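Local coordinates for protein chlorella virus DNA ligase-adenylate (Chlorella virus, PDB 1FVI) that probably seals nicks in DNA as an ATP-dependent DNA ligase, caught here as the enzyme-adenylate intermediate with AMP bound covalently, at residues V17-L22 / T145-Y150; Y150-L155 / F285-G290. The protein carries 1 engineered substitution. One frame throughout, in Å; residues are numbered along the deposited sequence.

Interaction 1 (V17-L22 / T145-Y150); sequences VQFPCL and TELLQY
Leu147, on helix 144-156, pushes its branched end into the angle between Val17 and Phe19, in the chain that leads into strand 21-25. CD1 reaches both partners, and CG adds a second contact to the ring. CD1 meets Val17 CG2 tip to tip at 3.8 Å and lies equally far from Phe19 CZ, approaching that ring at a slant, while Leu147 CG sits in the ring plane at the Phe19 edge, 3.9 Å from CE2. Val17 is turned with CG1 anti to its backbone N (chi1 177°). This sends CG2 toward the helix, and CG1 packs 3.7 Å above the plane of the Phe19 ring near its rim. In Leu147 a chi1 of -128°, away from the staggered values, goes with CD1 lying between Val17 and Phe19. Val162 and Ile14 also pack on Leu147, and Ile164 on Val17, so the helix is seated on the sheet of the adenylation domain that contains strand 21-25. Branched aliphatics and one phenyl ring suit this largely buried place because they fill it without needing polar partners. With 128 Å² buried and no hydrogen bond between the segments, cohesion here depends on shape and dispersion forces rather than on bond direction.

Interaction 2 (Y150-L155 / F285-G290); sequences YERDVL and FPVFIG
Arg152 of helix 144-156 lies against Phe285 and Val287, where the adenylation domain meets the OB domain. Strand 286-291 belongs to the antiparallel OB-fold sheet, pairing with strand 269-275, and the chain turns a corner at Phe285 just before it. Along the helix, Glu151 is directed elsewhere, its two carboxylate oxygens accepting bonds from the backbone N of Gln188 and of Phe189. Arg152 comes next and uses its whole length. With CG anti to the backbone N (chi1 169°), the aliphatic part runs past the strand, CG packing 3.8 Å from Val287 CG2 and CD 3.8 Å from Phe285 CD2. A bend at chi3 (58°) then swings the guanidinium round, and NH1 comes within 3.5 Å of Phe285 CD2 and CE2, the two planes standing perpendicular. An arginine suits this partly exposed place: its methylenes serve the apolar surface and its charge stays at the end. The adjacent Asp153 answers that charge. Arg152 NE forms a salt bridge of 3.2 Å to Asp153 OD1, reaching the oxygen from above the carboxylate plane, and NH2 adds a weak bond to the same atom; together they probably limit rotation of the guanidinium. One turn after Arg152, buried Leu155 sets CB 4.1 Å from Val287 CG1, an ordinary apolar contact. Beyond them a water joins the backbones of the two domains, lying 2.9 Å from Leu155 O and 2.7 Å from Phe288 O.

In the fold
Helix 144-156 carries both contacts in succession, interaction 1 on its first turns and interaction 2 on its last, with centres about 15 Å apart. The first ties it to its own adenylation domain, the second to the OB domain. Phe285 also reaches back to segment 145-150, its CZ packing 3.7 Å from Gln149 CG and its CE1 3.9 Å from Leu148 CB. Tyr150, which ends one helical segment and begins the other, packs on Ala23 and Pro25, on the strand that leads to Lys26, the covalent AMP attachment site. The helix thus lies near the nucleotide pocket without lining it: the side chains of Leu147 and Leu155 lie about 12 and 11 Å from the bound AMP, and that of Leu155 about 8 Å from that of Lys26.

Interaction 1 (V17-L22 / T145-Y150)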
loop_
_atom_site.group_PDB
_atom_site.type_symbol
_atom_site.label_atom_id
_atom_site.label_comp_id
_atom_site.label_asym_id
_atom_site.label_seq_id
_atom_site.Cartn_x
_atom_site.Cartn_y
_atom_site.Cartn_z
ATOM N N VAL A 17 7.905 15.473 -10.587
ATOM C CA VAL A 17 6.471 15.165 -10.633
ATOM C C VAL A 17 5.620 16.260 -11.239
ATOM O O VAL A 17 5.722 17.409 -10.841
ATOM C CB VAL A 17 5.920 14.824 -9.228
ATOM C CG1 VAL A 17 4.424 14.582 -9.274
ATOM C CG2 VAL A 17 6.592 13.577 -8.690
ATOM N N GLN A 18 4.830 15.906 -12.250
ATOM C CA GLN A 18 3.918 16.852 -12.890
ATOM C C GLN A 18 2.778 16.879 -11.886
ATOM O O GLN A 18 2.027 15.905 -11.742
ATOM C CB GLN A 18 3.516 16.313 -14.253
ATOM C CG GLN A 18 4.718 16.167 -15.189
ATOM C CD GLN A 18 5.459 17.492 -15.410
ATOM O OE1 GLN A 18 6.689 17.540 -15.381
ATOM N NE2 GLN A 18 4.707 18.572 -15.625
ATOM N N PHE A 19 2.606 18.029 -11.242
ATOM C CA PHE A 19 1.679 18.097 -10.137
ATOM C C PHE A 19 0.252 17.725 -10.020
ATOM O O PHE A 19 -0.100 17.102 -9.012
ATOM C CB PHE A 19 2.065 19.116 -9.112
ATOM C CG PHE A 19 2.825 18.490 -8.045
ATOM C CD1 PHE A 19 4.179 18.732 -7.906
ATOM C CD2 PHE A 19 2.224 17.465 -7.302
ATOM C CE1 PHE A 19 4.934 17.947 -7.055
ATOM C CE2 PHE A 19 2.956 16.685 -6.460
ATOM C CZ PHE A 19 4.318 16.919 -6.333
ATOM N N PRO A 20 -0.624 18.248 -10.867
ATOM C CA PRO A 20 -1.940 17.690 -10.554
ATOM C C PRO A 20 -1.749 16.197 -10.929
ATOM O O PRO A 20 -1.630 15.870 -12.109
ATOM C CB PRO A 20 -2.848 18.434 -11.526
ATOM C CG PRO A 20 -2.190 19.790 -11.587
ATOM C CD PRO A 20 -0.717 19.460 -11.695
ATOM N N CYS A 21 -1.499 15.355 -9.916
ATOM C CA CYS A 21 -1.287 13.914 -10.106
ATOM C C CYS A 21 -2.170 13.069 -9.175
ATOM O O CYS A 21 -2.671 13.564 -8.170
ATOM C CB CYS A 21 0.206 13.538 -9.934
ATOM S SG CYS A 21 0.856 13.511 -8.220
ATOM N N LEU A 22 -2.393 11.817 -9.573
ATOM C CA LEU A 22 -3.205 10.859 -8.833
ATOM C C LEU A 22 -2.374 9.758 -8.166
ATOM O O LEU A 22 -1.793 8.906 -8.833
ATOM C CB LEU A 22 -4.258 10.254 -9.768
ATOM C CG LEU A 22 -5.241 11.293 -10.329
ATOM C CD1 LEU A 22 -6.143 10.668 -11.397
ATOM C CD2 LEU A 22 -6.080 11.865 -9.192
ATOM N N THR A 145 4.616 19.115 -0.865
ATOM C CA THR A 145 4.281 18.946 0.543
ATOM C C THR A 145 3.203 17.884 0.667
ATOM O O THR A 145 3.285 17.001 1.523
ATOM C CB THR A 145 3.747 20.251 1.122
ATOM O OG1 THR A 145 4.603 21.322 0.710
ATOM C CG2 THR A 145 3.689 20.189 2.646
ATOM N N GLU A 146 2.203 17.966 -0.206
ATOM C CA GLU A 146 1.124 16.989 -0.217
ATOM C C GLU A 146 1.614 15.583 -0.568
ATOM O O GLU A 146 1.138 14.595 0.009
ATOM C CB GLU A 146 0.007 17.431 -1.153
ATOM C CG GLU A 146 -0.929 18.471 -0.521
ATOM C CD GLU A 146 -2.142 18.797 -1.383
ATOM O OE1 GLU A 146 -2.386 18.100 -2.381
ATOM O OE2 GLU A 146 -2.852 19.767 -1.066
ATOM N N LEU A 147 2.579 15.497 -1.486
ATOM C CA LEU A 147 3.163 14.213 -1.894
ATOM C C LEU A 147 3.887 13.537 -0.717
ATOM O O LEU A 147 3.668 12.361 -0.430
ATOM C CB LEU A 147 4.152 14.408 -3.057
ATOM C CG LEU A 147 3.978 13.544 -4.317
ATOM C CD1 LEU A 147 5.288 13.465 -5.085
ATOM C CD2 LEU A 147 3.506 12.161 -3.964
ATOM N N LEU A 148 4.772 14.279 -0.056
ATOM C CA LEU A 148 5.497 13.759 1.105
ATOM C C LEU A 148 4.563 13.377 2.275
ATOM O O LEU A 148 4.756 12.338 2.912
ATOM C CB LEU A 148 6.527 14.787 1.554
ATOM C CG LEU A 148 7.604 14.919 0.484
ATOM C CD1 LEU A 148 8.439 16.135 0.741
ATOM C CD2 LEU A 148 8.439 13.655 0.449
ATOM N N GLN A 149 3.563 14.216 2.559
ATOM C CA GLN A 149 2.615 13.921 3.629
ATOM C C GLN A 149 1.916 12.617 3.277
ATOM O O GLN A 149 1.647 11.789 4.153
ATOM C CB GLN A 149 1.586 15.039 3.787
ATOM C CG GLN A 149 2.195 16.396 4.138
ATOM C CD GLN A 149 1.159 17.504 4.313
ATOM O OE1 GLN A 149 0.870 17.917 5.434
ATOM N NE2 GLN A 149 0.616 18.004 3.206
ATOM N N TYR A 150 1.670 12.423 1.979
ATOM C CA TYR A 150 1.021 11.212 1.497
ATOM C C TYR A 150 1.882 9.955 1.727
ATOM O O TYR A 150 1.359 8.902 2.138
ATOM C CB TYR A 150 0.642 11.364 0.016
ATOM C CG TYR A 150 -0.151 10.191 -0.485
ATOM C CD1 TYR A 150 -1.446 9.954 -0.006
ATOM C CD2 TYR A 150 0.403 9.276 -1.384
ATOM C CE1 TYR A 150 -2.159 8.839 -0.398
ATOM C CE2 TYR A 150 -0.313 8.146 -1.786
ATOM C CZ TYR A 150 -1.588 7.937 -1.279
ATOM O OH TYR A 150 -2.289 6.807 -1.580
#

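Interaction 2 (Y150-L155 / F285-G290)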
loop_
_atom_site.group_PDB
_atom_site.type_symbol
_atom_site.label_atom_id
_atom_site.label_comp_id
_atom_site.label_asym_id
_atom_site.label_seq_id
_atom_site.Cartn_x
_atom_site.Cartn_y
_atom_site.Cartn_z
ATOM N N TYR A 150 1.670 12.423 1.979
ATOM C CA TYR A 150 1.021 11.212 1.497
ATOM C C TYR A 150 1.882 9.955 1.727
ATOM O O TYR A 150 1.359 8.902 2.138
ATOM C CB TYR A 150 0.642 11.364 0.016
ATOM C CG TYR A 150 -0.151 10.191 -0.485
ATOM C CD1 TYR A 150 -1.446 9.954 -0.006
ATOM C CD2 TYR A 150 0.403 9.276 -1.384
ATOM C CE1 TYR A 150 -2.159 8.839 -0.398
ATOM C CE2 TYR A 150 -0.313 8.146 -1.786
ATOM C CZ TYR A 150 -1.588 7.937 -1.279
ATOM O OH TYR A 150 -2.289 6.807 -1.580
ATOM N N GLU A 151 3.198 10.072 1.492
ATOM C CA GLU A 151 4.125 8.947 1.686
ATOM C C GLU A 151 4.162 8.576 3.170
ATOM O O GLU A 151 4.138 7.389 3.506
ATOM C CB GLU A 151 5.553 9.260 1.182
ATOM C CG GLU A 151 6.514 8.049 1.362
ATOM C CD GLU A 151 7.845 8.132 0.608
ATOM O OE1 GLU A 151 8.763 7.363 0.954
ATOM O OE2 GLU A 151 7.982 8.929 -0.340
ATOM N N ARG A 152 4.260 9.590 4.038
ATOM C CA ARG A 152 4.249 9.389 5.489
ATOM C C ARG A 152 2.974 8.617 5.882
ATOM O O ARG A 152 3.024 7.628 6.615
ATOM C CB ARG A 152 4.243 10.748 6.194
ATOM C CG ARG A 152 3.976 10.678 7.702
ATOM C CD ARG A 152 3.340 11.963 8.231
ATOM N NE ARG A 152 2.076 12.281 7.567
ATOM C CZ ARG A 152 1.513 13.490 7.545
ATOM N NH1 ARG A 152 2.086 14.513 8.160
ATOM N NH2 ARG A 152 0.409 13.701 6.839
ATOM N N ASP A 153 1.829 9.072 5.377
ATOM C CA ASP A 153 0.542 8.434 5.670
ATOM C C ASP A 153 0.535 6.990 5.235
ATOM O O ASP A 153 0.202 6.083 5.994
ATOM C CB ASP A 153 -0.585 9.179 4.952
ATOM C CG ASP A 153 -0.953 10.476 5.642
ATOM O OD1 ASP A 153 -0.560 10.651 6.819
ATOM O OD2 ASP A 153 -1.639 11.320 5.019
ATOM N N VAL A 154 0.903 6.802 3.977
ATOM C CA VAL A 154 0.973 5.499 3.343
ATOM C C VAL A 154 1.935 4.547 4.084
ATOM O O VAL A 154 1.596 3.388 4.350
ATOM C CB VAL A 154 1.260 5.719 1.814
ATOM C CG1 VAL A 154 2.320 4.814 1.292
ATOM C CG2 VAL A 154 -0.044 5.614 1.042
ATOM N N LEU A 155 3.097 5.058 4.476
ATOM C CA LEU A 155 4.060 4.256 5.233
ATOM C C LEU A 155 3.498 3.914 6.615
ATOM O O LEU A 155 3.748 2.837 7.155
ATOM C CB LEU A 155 5.371 5.018 5.421
ATOM C CG LEU A 155 6.174 5.136 4.144
ATOM C CD1 LEU A 155 7.343 6.093 4.340
ATOM C CD2 LEU A 155 6.621 3.729 3.768
ATOM N N PHE A 285 8.368 14.291 9.290
ATOM C CA PHE A 285 7.445 13.172 9.051
ATOM C C PHE A 285 7.962 11.772 9.473
ATOM O O PHE A 285 7.902 10.820 8.698
ATOM C CB PHE A 285 7.103 13.111 7.561
ATOM C CG PHE A 285 6.566 14.389 6.993
ATOM C CD1 PHE A 285 7.120 14.927 5.834
ATOM C CD2 PHE A 285 5.472 15.017 7.565
ATOM C CE1 PHE A 285 6.586 16.073 5.247
ATOM C CE2 PHE A 285 4.929 16.164 6.987
ATOM C CZ PHE A 285 5.490 16.691 5.823
ATOM N N PRO A 286 8.482 11.628 10.697
ATOM C CA PRO A 286 8.970 10.293 11.072
ATOM C C PRO A 286 7.859 9.242 11.151
ATOM O O PRO A 286 6.722 9.537 11.545
ATOM C CB PRO A 286 9.628 10.545 12.437
ATOM C CG PRO A 286 8.792 11.675 13.003
ATOM C CD PRO A 286 8.628 12.583 11.813
ATOM N N VAL A 287 8.198 8.010 10.794
ATOM C CA VAL A 287 7.236 6.914 10.807
ATOM C C VAL A 287 7.904 5.659 11.331
ATOM O O VAL A 287 8.974 5.284 10.856
ATOM C CB VAL A 287 6.699 6.568 9.374
ATOM C CG1 VAL A 287 5.525 5.580 9.469
ATOM C CG2 VAL A 287 6.286 7.809 8.634
ATOM N N PHE A 288 7.251 5.002 12.289
ATOM C CA PHE A 288 7.758 3.767 12.857
ATOM C C PHE A 288 7.590 2.658 11.831
ATOM O O PHE A 288 6.534 2.528 11.208
ATOM C CB PHE A 288 6.974 3.410 14.122
ATOM C CG PHE A 288 7.239 2.023 14.639
ATOM C CD1 PHE A 288 8.400 1.739 15.338
ATOM C CD2 PHE A 288 6.308 1.016 14.459
ATOM C CE1 PHE A 288 8.624 0.481 15.852
ATOM C CE2 PHE A 288 6.522 -0.254 14.971
ATOM C CZ PHE A 288 7.684 -0.524 15.673
ATOM N N ILE A 289 8.638 1.870 11.646
ATOM C CA ILE A 289 8.588 0.757 10.699
ATOM C C ILE A 289 8.572 -0.555 11.483
ATOM O O ILE A 289 7.643 -1.367 11.358
ATOM C CB ILE A 289 9.804 0.768 9.730
ATOM C CG1 ILE A 289 9.796 2.041 8.877
ATOM C CG2 ILE A 289 9.791 -0.468 8.849
ATOM C CD1 ILE A 289 8.526 2.239 8.079
ATOM N N GLY A 290 9.575 -0.724 12.339
ATOM C CA GLY A 290 9.660 -1.938 13.112
ATOM C C GLY A 290 10.701 -1.905 14.192
ATOM O O GLY A 290 11.480 -0.970 14.299
HETATM O O HOH W 1 4.836 1.481 9.436
#